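Local coordinates for L-cysteine S-thiosulfotransferase subunit SoxA (Paracoccus denitrificans, PDB 2C1D), which forms, with SoxX, a heme enzyme that joins thiosulfate to a cysteine of the sulfur carrier SoxYZ, passing the electrons to cytochrome c, at residues A[164-169]-A[245-250]; A[199-204]-A[253-258]; A[217-222]-A[239-244]. One frame throughout, in Å; residues are numbered along the deposited sequence.

Interaction 1: A[164-169]-A[245-250]; sequences HGKEIY and ELYVAS. With ZN (zinc ion), chain K.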
loop_
_atom_site.group_PDB
_atom_site.type_symbol
_atom_site.label_atom_id
_atom_site.label_comp_id
_atom_site.label_asym_id
_atom_site.label_seq_id
_atom_site.Cartn_x
_atom_site.Cartn_y
_atom_site.Cartn_z
ATOM N N HIS A 164 3.606 15.525 -9.103
ATOM C CA HIS A 164 3.817 14.297 -9.876
ATOM C C HIS A 164 3.454 13.091 -8.994
ATOM O O HIS A 164 2.842 12.156 -9.474
ATOM C CB HIS A 164 5.266 14.218 -10.373
ATOM C CG HIS A 164 5.440 13.386 -11.603
ATOM N ND1 HIS A 164 4.940 13.762 -12.830
ATOM C CD2 HIS A 164 6.064 12.206 -11.796
ATOM C CE1 HIS A 164 5.242 12.840 -13.727
ATOM N NE2 HIS A 164 5.924 11.886 -13.125
ATOM N N GLY A 165 3.811 13.137 -7.700
ATOM C CA GLY A 165 3.467 12.075 -6.775
ATOM C C GLY A 165 1.971 12.037 -6.499
ATOM O O GLY A 165 1.372 10.963 -6.406
ATOM N N LYS A 166 1.352 13.209 -6.387
ATOM C CA LYS A 166 -0.079 13.283 -6.159
ATOM C C LYS A 166 -0.822 12.555 -7.280
ATOM O O LYS A 166 -1.733 11.775 -7.022
ATOM C CB LYS A 166 -0.563 14.749 -6.058
ATOM C CG LYS A 166 -2.050 14.872 -5.774
ATOM C CD LYS A 166 -2.546 16.337 -5.889
ATOM C CE LYS A 166 -4.081 16.420 -5.948
ATOM N NZ LYS A 166 -4.489 17.846 -5.747
ATOM N N GLU A 167 -0.428 12.814 -8.524
ATOM C CA GLU A 167 -1.081 12.170 -9.666
ATOM C C GLU A 167 -1.019 10.626 -9.565
ATOM O O GLU A 167 -2.014 9.946 -9.799
ATOM C CB GLU A 167 -0.465 12.682 -10.986
ATOM C CG GLU A 167 -1.319 12.423 -12.219
ATOM C CD GLU A 167 -0.542 12.461 -13.525
ATOM O OE1 GLU A 167 0.597 13.003 -13.567
ATOM O OE2 GLU A 167 -1.081 11.931 -14.529
ATOM N N ILE A 168 0.149 10.096 -9.212
ATOM C CA ILE A 168 0.349 8.653 -9.033
ATOM C C ILE A 168 -0.604 8.149 -7.953
ATOM O O ILE A 168 -1.277 7.150 -8.160
ATOM C CB ILE A 168 1.855 8.344 -8.677
ATOM C CG1 ILE A 168 2.744 8.749 -9.849
ATOM C CG2 ILE A 168 2.082 6.860 -8.275
ATOM C CD1 ILE A 168 4.233 8.705 -9.569
ATOM N N TYR A 169 -0.695 8.880 -6.829
ATOM C CA TYR A 169 -1.493 8.479 -5.664
ATOM C C TYR A 169 -2.955 8.219 -6.011
ATOM O O TYR A 169 -3.570 7.290 -5.472
ATOM C CB TYR A 169 -1.432 9.539 -4.531
ATOM C CG TYR A 169 -1.826 8.961 -3.183
ATOM C CD1 TYR A 169 -0.906 8.277 -2.428
ATOM C CD2 TYR A 169 -3.128 9.067 -2.696
ATOM C CE1 TYR A 169 -1.238 7.706 -1.221
ATOM C CE2 TYR A 169 -3.487 8.486 -1.466
ATOM C CZ TYR A 169 -2.524 7.789 -0.740
ATOM O OH TYR A 169 -2.823 7.203 0.474
ATOM N N GLU A 245 7.086 9.046 -2.838
ATOM C CA GLU A 245 7.547 9.076 -1.445
ATOM C C GLU A 245 7.452 10.488 -0.850
ATOM O O GLU A 245 7.109 10.655 0.330
ATOM C CB GLU A 245 8.982 8.500 -1.273
ATOM C CG GLU A 245 9.382 8.397 0.194
ATOM C CD GLU A 245 10.674 7.640 0.468
ATOM O OE1 GLU A 245 11.403 8.024 1.419
ATOM O OE2 GLU A 245 10.959 6.658 -0.228
ATOM N N LEU A 246 7.740 11.498 -1.658
ATOM C CA LEU A 246 7.596 12.903 -1.243
ATOM C C LEU A 246 6.147 13.234 -0.945
ATOM O O LEU A 246 5.829 13.817 0.099
ATOM C CB LEU A 246 8.117 13.853 -2.338
ATOM C CG LEU A 246 7.889 15.369 -2.183
ATOM C CD1 LEU A 246 8.675 15.966 -0.994
ATOM C CD2 LEU A 246 8.258 16.085 -3.470
ATOM N N TYR A 247 5.274 12.834 -1.855
ATOM C CA TYR A 247 3.869 13.120 -1.711
ATOM C C TYR A 247 3.269 12.376 -0.495
ATOM O O TYR A 247 2.572 12.977 0.319
ATOM C CB TYR A 247 3.104 12.807 -2.994
ATOM C CG TYR A 247 1.656 13.059 -2.809
ATOM C CD1 TYR A 247 1.166 14.361 -2.760
ATOM C CD2 TYR A 247 0.771 12.010 -2.624
ATOM C CE1 TYR A 247 -0.191 14.608 -2.552
ATOM C CE2 TYR A 247 -0.568 12.248 -2.395
ATOM C CZ TYR A 247 -1.041 13.553 -2.361
ATOM O OH TYR A 247 -2.383 13.773 -2.119
ATOM N N VAL A 248 3.556 11.085 -0.371
ATOM C CA VAL A 248 2.961 10.259 0.690
ATOM C C VAL A 248 3.522 10.684 2.050
ATOM O O VAL A 248 2.779 10.795 3.009
ATOM C CB VAL A 248 3.154 8.748 0.435
ATOM C CG1 VAL A 248 2.576 7.891 1.576
ATOM C CG2 VAL A 248 2.461 8.347 -0.852
ATOM N N ALA A 249 4.817 10.970 2.124
ATOM C CA ALA A 249 5.394 11.516 3.342
ATOM C C ALA A 249 4.622 12.734 3.882
ATOM O O ALA A 249 4.376 12.844 5.080
ATOM C CB ALA A 249 6.863 11.891 3.125
ATOM N N SER A 250 4.283 13.647 2.984
ATOM C CA SER A 250 3.629 14.903 3.337
ATOM C C SER A 250 2.207 14.669 3.815
ATOM O O SER A 250 1.690 15.482 4.571
ATOM C CB SER A 250 3.667 15.897 2.168
ATOM O OG SER A 250 2.741 15.562 1.144
HETATM ZN ZN ZN K . 6.594 10.218 -14.169
#
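Y247 of helix 239-251 lays its ring against the backbone of helix 159-170 at G165 and K166. This is the nearly perpendicular crossing of the first and last helices of the second cytochrome c domain, a mark of the cytochrome c fold. The two short segments cross at 79°, with their axes 8.0 Å apart. G165 has no side chain, and the backbones come close here. G165 CA lies 5.2 Å from Y247 CA, and G165 C lies 3.8 Å from Y247 CB. CG of Y247 is anti to the backbone N (chi1 178°), and the ring spreads over the next turn of the partner helix. K166 CA stands 3.6 Å from the centroid of the Y247 ring, almost on the ring normal, in a CH-pi contact.

The buried side is closed by Y169. Its CB and CG both reach CE2 of Y247, and its side chain crosses that of Y247 at about a right angle. The ring planes are 58° apart, an oblique pairing. The Y169 side chain also touches C180 and H184 of helix 180-184, while V248 comes close to the heme itself.

On the solvent side the contact is looser. K166 is exposed and its chain runs out extended, so only its first carbons take part. K166 CB lies 3.5 Å from Y247 CE1, and K166 CG passes near Y247 OH. H164 NE2 binds a zinc ion at 2.1 Å, which D240 also binds. On the inner side the contact finishes with CG2 of V248, 3.7 Å from CD1 of Y169.

Interaction 2: A[199-204]-A[253-258]; sequences QGQING and NGLSVE. With HEC (heme c), chain J.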
loop_
_atom_site.group_PDB
_atom_site.type_symbol
_atom_site.label_atom_id
_atom_site.label_comp_id
_atom_site.label_asym_id
_atom_site.label_seq_id
_atom_site.Cartn_x
_atom_site.Cartn_y
_atom_site.Cartn_z
ATOM N N GLN A 199 -4.307 4.569 6.755
ATOM C CA GLN A 199 -4.229 5.645 5.786
ATOM C C GLN A 199 -2.985 5.521 4.905
ATOM O O GLN A 199 -2.686 6.435 4.154
ATOM C CB GLN A 199 -4.258 7.015 6.458
ATOM C CG GLN A 199 -5.578 7.341 7.078
ATOM C CD GLN A 199 -5.528 8.581 7.943
ATOM O OE1 GLN A 199 -4.441 9.089 8.238
ATOM N NE2 GLN A 199 -6.722 9.116 8.317
ATOM N N GLY A 200 -2.274 4.404 5.028
ATOM C CA GLY A 200 -1.090 4.137 4.227
ATOM C C GLY A 200 -0.043 5.211 4.401
ATOM O O GLY A 200 0.498 5.705 3.412
ATOM N N GLN A 201 0.224 5.566 5.649
ATOM C CA GLN A 201 1.232 6.560 5.980
ATOM C C GLN A 201 2.615 5.902 6.039
ATOM O O GLN A 201 2.722 4.702 6.299
ATOM C CB GLN A 201 0.898 7.258 7.305
ATOM C CG GLN A 201 -0.544 7.875 7.421
ATOM C CD GLN A 201 -0.683 9.247 6.780
ATOM O OE1 GLN A 201 0.186 9.650 6.011
ATOM N NE2 GLN A 201 -1.787 9.978 7.091
ATOM N N ILE A 202 3.647 6.706 5.819
ATOM C CA ILE A 202 5.041 6.257 5.866
ATOM C C ILE A 202 5.855 6.939 6.962
ATOM O O ILE A 202 7.067 6.807 6.988
ATOM C CB ILE A 202 5.767 6.383 4.480
ATOM C CG1 ILE A 202 5.897 7.827 4.005
ATOM C CG2 ILE A 202 5.039 5.573 3.423
ATOM C CD1 ILE A 202 6.765 7.953 2.770
ATOM N N ASN A 203 5.192 7.604 7.908
ATOM C CA ASN A 203 5.907 8.204 9.037
ATOM C C ASN A 203 6.612 7.175 9.927
ATOM O O ASN A 203 7.473 7.542 10.720
ATOM C CB ASN A 203 4.978 9.047 9.909
ATOM C CG ASN A 203 4.031 8.203 10.732
ATOM O OD1 ASN A 203 4.058 8.213 11.996
ATOM N ND2 ASN A 203 3.181 7.477 10.052
ATOM N N GLY A 204 6.230 5.911 9.801
ATOM C CA GLY A 204 6.781 4.825 10.591
ATOM C C GLY A 204 7.907 4.033 9.922
ATOM O O GLY A 204 8.485 3.148 10.550
ATOM N N ASN A 253 2.395 14.780 7.501
ATOM C CA ASN A 253 2.974 15.960 8.160
ATOM C C ASN A 253 2.254 16.235 9.473
ATOM O O ASN A 253 1.008 16.333 9.501
ATOM C CB ASN A 253 2.863 17.190 7.255
ATOM C CG ASN A 253 4.017 17.318 6.299
ATOM O OD1 ASN A 253 5.023 16.621 6.437
ATOM N ND2 ASN A 253 3.900 18.247 5.341
ATOM N N GLY A 254 3.022 16.315 10.561
ATOM C CA GLY A 254 2.471 16.529 11.893
ATOM C C GLY A 254 2.562 15.296 12.767
ATOM O O GLY A 254 2.736 15.400 13.982
ATOM N N LEU A 255 2.429 14.115 12.170
ATOM C CA LEU A 255 2.710 12.880 12.897
ATOM C C LEU A 255 4.202 12.826 13.227
ATOM O O LEU A 255 5.027 13.417 12.513
ATOM C CB LEU A 255 2.314 11.653 12.069
ATOM C CG LEU A 255 0.826 11.479 11.771
ATOM C CD1 LEU A 255 0.632 10.488 10.648
ATOM C CD2 LEU A 255 0.059 11.037 13.011
ATOM N N SER A 256 4.562 12.113 14.286
ATOM C CA SER A 256 5.959 11.915 14.605
ATOM C C SER A 256 6.622 10.858 13.718
ATOM O O SER A 256 6.038 9.840 13.300
ATOM C CB SER A 256 6.171 11.491 16.073
ATOM O OG SER A 256 5.618 12.414 17.001
ATOM N N VAL A 257 7.892 11.080 13.485
ATOM C CA VAL A 257 8.754 10.033 13.018
ATOM C C VAL A 257 8.764 8.947 14.101
ATOM O O VAL A 257 9.163 9.210 15.229
ATOM C CB VAL A 257 10.170 10.570 12.790
ATOM C CG1 VAL A 257 11.089 9.459 12.436
ATOM C CG2 VAL A 257 10.177 11.595 11.668
ATOM N N GLU A 258 8.359 7.732 13.756
ATOM C CA GLU A 258 8.351 6.627 14.722
ATOM C C GLU A 258 9.747 6.047 14.969
ATOM O O GLU A 258 9.979 5.433 16.018
ATOM C CB GLU A 258 7.336 5.553 14.302
ATOM C CG GLU A 258 5.915 6.124 14.349
ATOM C CD GLU A 258 4.794 5.177 13.960
ATOM O OE1 GLU A 258 4.916 3.939 14.071
ATOM O OE2 GLU A 258 3.723 5.700 13.574
HETATM FE FE HEC J . -1.331 0.109 0.500
HETATM C CHA HEC J . -0.249 -0.970 3.556
HETATM C CHB HEC J . 1.001 2.666 0.671
HETATM C CHC HEC J . -2.253 1.130 -2.583
HETATM C CHD HEC J . -3.934 -2.073 0.563
HETATM N NA HEC J . 0.118 0.735 1.886
HETATM C C1A HEC J . 0.386 0.134 3.082
HETATM C C2A HEC J . 1.425 0.880 3.739
HETATM C C3A HEC J . 1.770 1.895 2.917
HETATM C C4A HEC J . 0.946 1.820 1.744
HETATM C CMA HEC J . 2.840 2.961 3.140
HETATM C CAA HEC J . 2.033 0.567 5.127
HETATM C CBA HEC J . 1.392 1.497 6.172
HETATM C CGA HEC J . 2.006 1.287 7.552
HETATM O O1A HEC J . 1.570 1.984 8.496
HETATM O O2A HEC J . 2.916 0.410 7.722
HETATM N NB HEC J . -0.751 1.581 -0.697
HETATM C C1B HEC J . 0.259 2.506 -0.485
HETATM C C2B HEC J . 0.457 3.247 -1.692
HETATM C C3B HEC J . -0.442 2.843 -2.582
HETATM C C4B HEC J . -1.191 1.772 -1.987
HETATM C CMB HEC J . 1.464 4.389 -1.848
HETATM C CAB HEC J . -0.603 3.370 -4.025
HETATM C CBB HEC J . 0.541 3.174 -4.751
HETATM N NC HEC J . -2.845 -0.383 -0.784
HETATM C C1C HEC J . -3.057 0.184 -2.002
HETATM C C2C HEC J . -4.198 -0.456 -2.628
HETATM C C3C HEC J . -4.682 -1.356 -1.750
HETATM C C4C HEC J . -3.820 -1.296 -0.576
HETATM C CMC HEC J . -4.688 -0.059 -4.039
HETATM C CAC HEC J . -5.898 -2.342 -1.797
HETATM C CBC HEC J . -6.253 -3.066 -2.868
HETATM N ND HEC J . -1.966 -1.273 1.805
HETATM C C1D HEC J . -3.086 -2.090 1.627
HETATM C C2D HEC J . -3.220 -2.989 2.755
HETATM C C3D HEC J . -2.068 -2.649 3.669
HETATM C C4D HEC J . -1.352 -1.582 3.007
HETATM C CMD HEC J . -4.291 -4.069 2.998
HETATM C CAD HEC J . -1.745 -3.265 5.052
HETATM C CBD HEC J . -2.707 -2.644 6.082
HETATM C CGD HEC J . -2.405 -1.187 6.367
HETATM O O1D HEC J . -2.967 -0.265 5.736
HETATM O O2D HEC J . -1.592 -0.891 7.246
#
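N203 sets its side chain across L255 and beside the carboxylate of E258. Its CG lies between the backbone N and the carbonyl carbon (chi1 73°), and the amide is turned to the 253-258 loop. The amide plane stands 75° from the carboxylate plane. The amide is probably flipped in the model, so the roles of its two end atoms stay uncertain. CB of N203 is 3.6 Å from the carbonyl O of S256.

One backbone bond ties the loops together. E258 N donates to N203 O at 3.2 Å, with a nearly straight N-H...O angle of 171°. Just beyond it, CB of E258 packs on CA of G204 at 3.8 Å. The buried carboxylate of E258 is held from outside the pair, by a salt bridge to R263 and a hydrogen bond from S37.

L255 also reaches back to Q201, with CD1 of L255 4.3 Å from CD of Q201. The amide of Q201 is steadied by a bond from Q201 NE2 to Q199 OE1 at 3.0 Å. On the heme side, CG2 of I202 meets the methyl CMA of heme c at 3.4 Å. The 199-204 loop is thus part of the wall of a c-type heme pocket, backed by the loop that follows helix 239-251.

Interaction 3: A[217-222]-A[239-244]; sequences TAQHRF and DDFKAL. With ZN (zinc ion), chain K; HEC (heme c), chain J.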
loop_
_atom_site.group_PDB
_atom_site.type_symbol
_atom_site.label_atom_id
_atom_site.label_comp_id
_atom_site.label_asym_id
_atom_site.label_seq_id
_atom_site.Cartn_x
_atom_site.Cartn_y
_atom_site.Cartn_z
ATOM N N THR A 217 11.510 -0.875 3.328
ATOM C CA THR A 217 11.523 0.570 3.044
ATOM C C THR A 217 10.226 0.990 2.380
ATOM O O THR A 217 9.492 0.151 1.816
ATOM C CB THR A 217 12.688 0.934 2.113
ATOM O OG1 THR A 217 12.558 0.202 0.881
ATOM C CG2 THR A 217 14.057 0.490 2.703
ATOM N N ALA A 218 9.942 2.289 2.405
ATOM C CA ALA A 218 8.762 2.786 1.719
ATOM C C ALA A 218 8.832 2.482 0.225
ATOM O O ALA A 218 7.813 2.209 -0.380
ATOM C CB ALA A 218 8.584 4.271 1.957
ATOM N N GLN A 219 10.031 2.514 -0.364
ATOM C CA GLN A 219 10.182 2.265 -1.795
ATOM C C GLN A 219 9.737 0.842 -2.104
ATOM O O GLN A 219 9.024 0.600 -3.075
ATOM C CB GLN A 219 11.633 2.471 -2.276
ATOM C CG GLN A 219 12.093 3.939 -2.382
ATOM C CD GLN A 219 11.254 4.758 -3.296
ATOM O OE1 GLN A 219 10.648 5.778 -2.889
ATOM N NE2 GLN A 219 11.214 4.358 -4.535
ATOM N N HIS A 220 10.112 -0.095 -1.249
ATOM C CA HIS A 220 9.751 -1.481 -1.492
ATOM C C HIS A 220 8.253 -1.725 -1.250
ATOM O O HIS A 220 7.633 -2.517 -1.952
ATOM C CB HIS A 220 10.597 -2.418 -0.644
ATOM C CG HIS A 220 10.294 -3.870 -0.873
ATOM N ND1 HIS A 220 10.898 -4.607 -1.866
ATOM C CD2 HIS A 220 9.425 -4.710 -0.257
ATOM C CE1 HIS A 220 10.433 -5.846 -1.841
ATOM N NE2 HIS A 220 9.529 -5.929 -0.881
ATOM N N ARG A 221 7.673 -1.042 -0.268
ATOM C CA ARG A 221 6.232 -1.148 -0.026
ATOM C C ARG A 221 5.435 -0.733 -1.268
ATOM O O ARG A 221 4.571 -1.493 -1.769
ATOM C CB ARG A 221 5.805 -0.309 1.168
ATOM C CG ARG A 221 4.515 -0.842 1.829
ATOM C CD ARG A 221 4.738 -2.181 2.486
ATOM N NE ARG A 221 3.735 -2.567 3.462
ATOM C CZ ARG A 221 2.607 -3.228 3.203
ATOM N NH1 ARG A 221 2.268 -3.599 1.970
ATOM N NH2 ARG A 221 1.812 -3.534 4.199
ATOM N N PHE A 222 5.764 0.443 -1.784
ATOM C CA PHE A 222 5.166 0.959 -3.015
ATOM C C PHE A 222 5.247 -0.010 -4.188
ATOM O O PHE A 222 4.279 -0.168 -4.930
ATOM C CB PHE A 222 5.846 2.266 -3.428
ATOM C CG PHE A 222 5.700 3.392 -2.439
ATOM C CD1 PHE A 222 6.512 4.515 -2.555
ATOM C CD2 PHE A 222 4.801 3.334 -1.373
ATOM C CE1 PHE A 222 6.398 5.589 -1.658
ATOM C CE2 PHE A 222 4.688 4.388 -0.492
ATOM C CZ PHE A 222 5.486 5.527 -0.639
ATOM N N ASP A 239 12.381 7.647 -10.327
ATOM C CA ASP A 239 11.948 9.039 -10.215
ATOM C C ASP A 239 10.486 9.150 -9.782
ATOM O O ASP A 239 10.145 9.945 -8.910
ATOM C CB ASP A 239 12.169 9.783 -11.552
ATOM C CG ASP A 239 13.642 9.844 -11.943
ATOM O OD1 ASP A 239 14.489 9.530 -11.061
ATOM O OD2 ASP A 239 14.065 10.153 -13.103
ATOM N N ASP A 240 9.628 8.342 -10.383
ATOM C CA ASP A 240 8.200 8.397 -10.064
ATOM C C ASP A 240 7.927 7.946 -8.601
ATOM O O ASP A 240 7.071 8.511 -7.920
ATOM C CB ASP A 240 7.402 7.558 -11.059
ATOM C CG ASP A 240 6.865 8.369 -12.283
ATOM O OD1 ASP A 240 7.483 9.273 -12.935
ATOM O OD2 ASP A 240 5.827 8.118 -12.813
ATOM N N PHE A 241 8.657 6.944 -8.116
ATOM C CA PHE A 241 8.480 6.484 -6.722
ATOM C C PHE A 241 9.173 7.421 -5.720
ATOM O O PHE A 241 8.792 7.455 -4.549
ATOM C CB PHE A 241 8.928 5.028 -6.537
ATOM C CG PHE A 241 7.831 3.988 -6.741
ATOM C CD1 PHE A 241 8.135 2.653 -6.603
ATOM C CD2 PHE A 241 6.507 4.334 -7.089
ATOM C CE1 PHE A 241 7.179 1.678 -6.779
ATOM C CE2 PHE A 241 5.539 3.345 -7.272
ATOM C CZ PHE A 241 5.862 2.043 -7.106
ATOM N N LYS A 242 10.183 8.173 -6.164
ATOM C CA LYS A 242 10.773 9.231 -5.330
ATOM C C LYS A 242 9.754 10.337 -5.160
ATOM O O LYS A 242 9.533 10.839 -4.049
ATOM C CB LYS A 242 12.018 9.829 -5.973
ATOM C CG LYS A 242 13.230 8.959 -6.004
ATOM C CD LYS A 242 14.429 9.804 -6.354
ATOM C CE LYS A 242 15.569 8.992 -6.925
ATOM N NZ LYS A 242 16.694 9.998 -7.236
ATOM N N ALA A 243 9.091 10.699 -6.254
ATOM C CA ALA A 243 7.994 11.659 -6.191
ATOM C C ALA A 243 6.824 11.183 -5.327
ATOM O O ALA A 243 6.277 11.946 -4.541
ATOM C CB ALA A 243 7.502 12.029 -7.595
ATOM N N LEU A 244 6.463 9.916 -5.440
ATOM C CA LEU A 244 5.422 9.329 -4.620
ATOM C C LEU A 244 5.829 9.365 -3.145
ATOM O O LEU A 244 5.011 9.658 -2.307
ATOM C CB LEU A 244 5.170 7.868 -5.054
ATOM C CG LEU A 244 4.051 7.102 -4.376
ATOM C CD1 LEU A 244 2.704 7.831 -4.506
ATOM C CD2 LEU A 244 3.958 5.670 -4.958
HETATM ZN ZN ZN K . 6.594 10.218 -14.169
HETATM FE FE HEC J . -1.331 0.109 0.500
HETATM C CHA HEC J . -0.249 -0.970 3.556
HETATM C CHB HEC J . 1.001 2.666 0.671
HETATM C CHC HEC J . -2.253 1.130 -2.583
HETATM C CHD HEC J . -3.934 -2.073 0.563
HETATM N NA HEC J . 0.118 0.735 1.886
HETATM C C1A HEC J . 0.386 0.134 3.082
HETATM C C2A HEC J . 1.425 0.880 3.739
HETATM C C3A HEC J . 1.770 1.895 2.917
HETATM C C4A HEC J . 0.946 1.820 1.744
HETATM C CMA HEC J . 2.840 2.961 3.140
HETATM C CAA HEC J . 2.033 0.567 5.127
HETATM C CBA HEC J . 1.392 1.497 6.172
HETATM C CGA HEC J . 2.006 1.287 7.552
HETATM O O1A HEC J . 1.570 1.984 8.496
HETATM O O2A HEC J . 2.916 0.410 7.722
HETATM N NB HEC J . -0.751 1.581 -0.697
HETATM C C1B HEC J . 0.259 2.506 -0.485
HETATM C C2B HEC J . 0.457 3.247 -1.692
HETATM C C3B HEC J . -0.442 2.843 -2.582
HETATM C C4B HEC J . -1.191 1.772 -1.987
HETATM C CMB HEC J . 1.464 4.389 -1.848
HETATM C CAB HEC J . -0.603 3.370 -4.025
HETATM C CBB HEC J . 0.541 3.174 -4.751
HETATM N NC HEC J . -2.845 -0.383 -0.784
HETATM C C1C HEC J . -3.057 0.184 -2.002
HETATM C C2C HEC J . -4.198 -0.456 -2.628
HETATM C C3C HEC J . -4.682 -1.356 -1.750
HETATM C C4C HEC J . -3.820 -1.296 -0.576
HETATM C CMC HEC J . -4.688 -0.059 -4.039
HETATM C CAC HEC J . -5.898 -2.342 -1.797
HETATM C CBC HEC J . -6.253 -3.066 -2.868
HETATM N ND HEC J . -1.966 -1.273 1.805
HETATM C C1D HEC J . -3.086 -2.090 1.627
HETATM C C2D HEC J . -3.220 -2.989 2.755
HETATM C C3D HEC J . -2.068 -2.649 3.669
HETATM C C4D HEC J . -1.352 -1.582 3.007
HETATM C CMD HEC J . -4.291 -4.069 2.998
HETATM C CAD HEC J . -1.745 -3.265 5.052
HETATM C CBD HEC J . -2.707 -2.644 6.082
HETATM C CGD HEC J . -2.405 -1.187 6.367
HETATM O O1D HEC J . -2.967 -0.265 5.736
HETATM O O2D HEC J . -1.592 -0.891 7.246
#
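F222 and F241 meet edge to face, with the edge of F222 turned to the face of F241. Their planes are 68° apart and their centroids 5.7 Å. CB of F222 adds a CH-pi contact over the same F241 ring, 3.7 Å from its centroid. The rim of F241 runs on to the F222 backbone, where F241 CZ lies 3.5 Å from F222 O.

L244 covers one face of the F222 ring in a CH-pi contact. L244 CD2 sits 3.7 Å from F222 CD1, offset toward the rim. A218 O lies over the opposite face. Another part of the ring borders the cofactor, with F222 CE2 3.5 Å from the heme methyl CMB.

Q219 slides past F241 in the opposite direction, with its amide plane 69° from the ring. Its amide is probably turned over in the model. R221 turns from the contact to the heme, and one face of its guanidinium lies against CHA. R221 NH2 is 3.4 Å from CHA of the heme. R221 probably binds substrate, consistent with its place at the heme edge. Helix 218-223 thus lines the heme pocket and leads into C225, the heme ligand and persulfide-forming active-site cysteine.

The segments cross at 110°. Helix 218-223 lies between heme c and the start of helix 239-251. There D240 binds zinc together with H164 of helix 159-170, I168 of that helix touches L244, and K242 forms a salt bridge to D112 of helix 110-122.

From the N terminus, helix 159-170 comes first and meets helix 239-251 after 75 intervening residues, closing a long loop in interaction 1. The 199-204 loop lies within it, but its partner 253-258 follows the helix, so interactions 1 and 2 cross along the chain. Interaction 3 closes the shortest loop, from 217-222 to 239-244, and lies within both of the others. Interactions 1 and 3 use successive turns of helix 239-251, and they share a zinc ion through H164 and D240. Interactions 2 and 3 border the same heme. I202 links all three, touching E245, A249, A218 and F222. Together they tie the second cytochrome c domain round its heme.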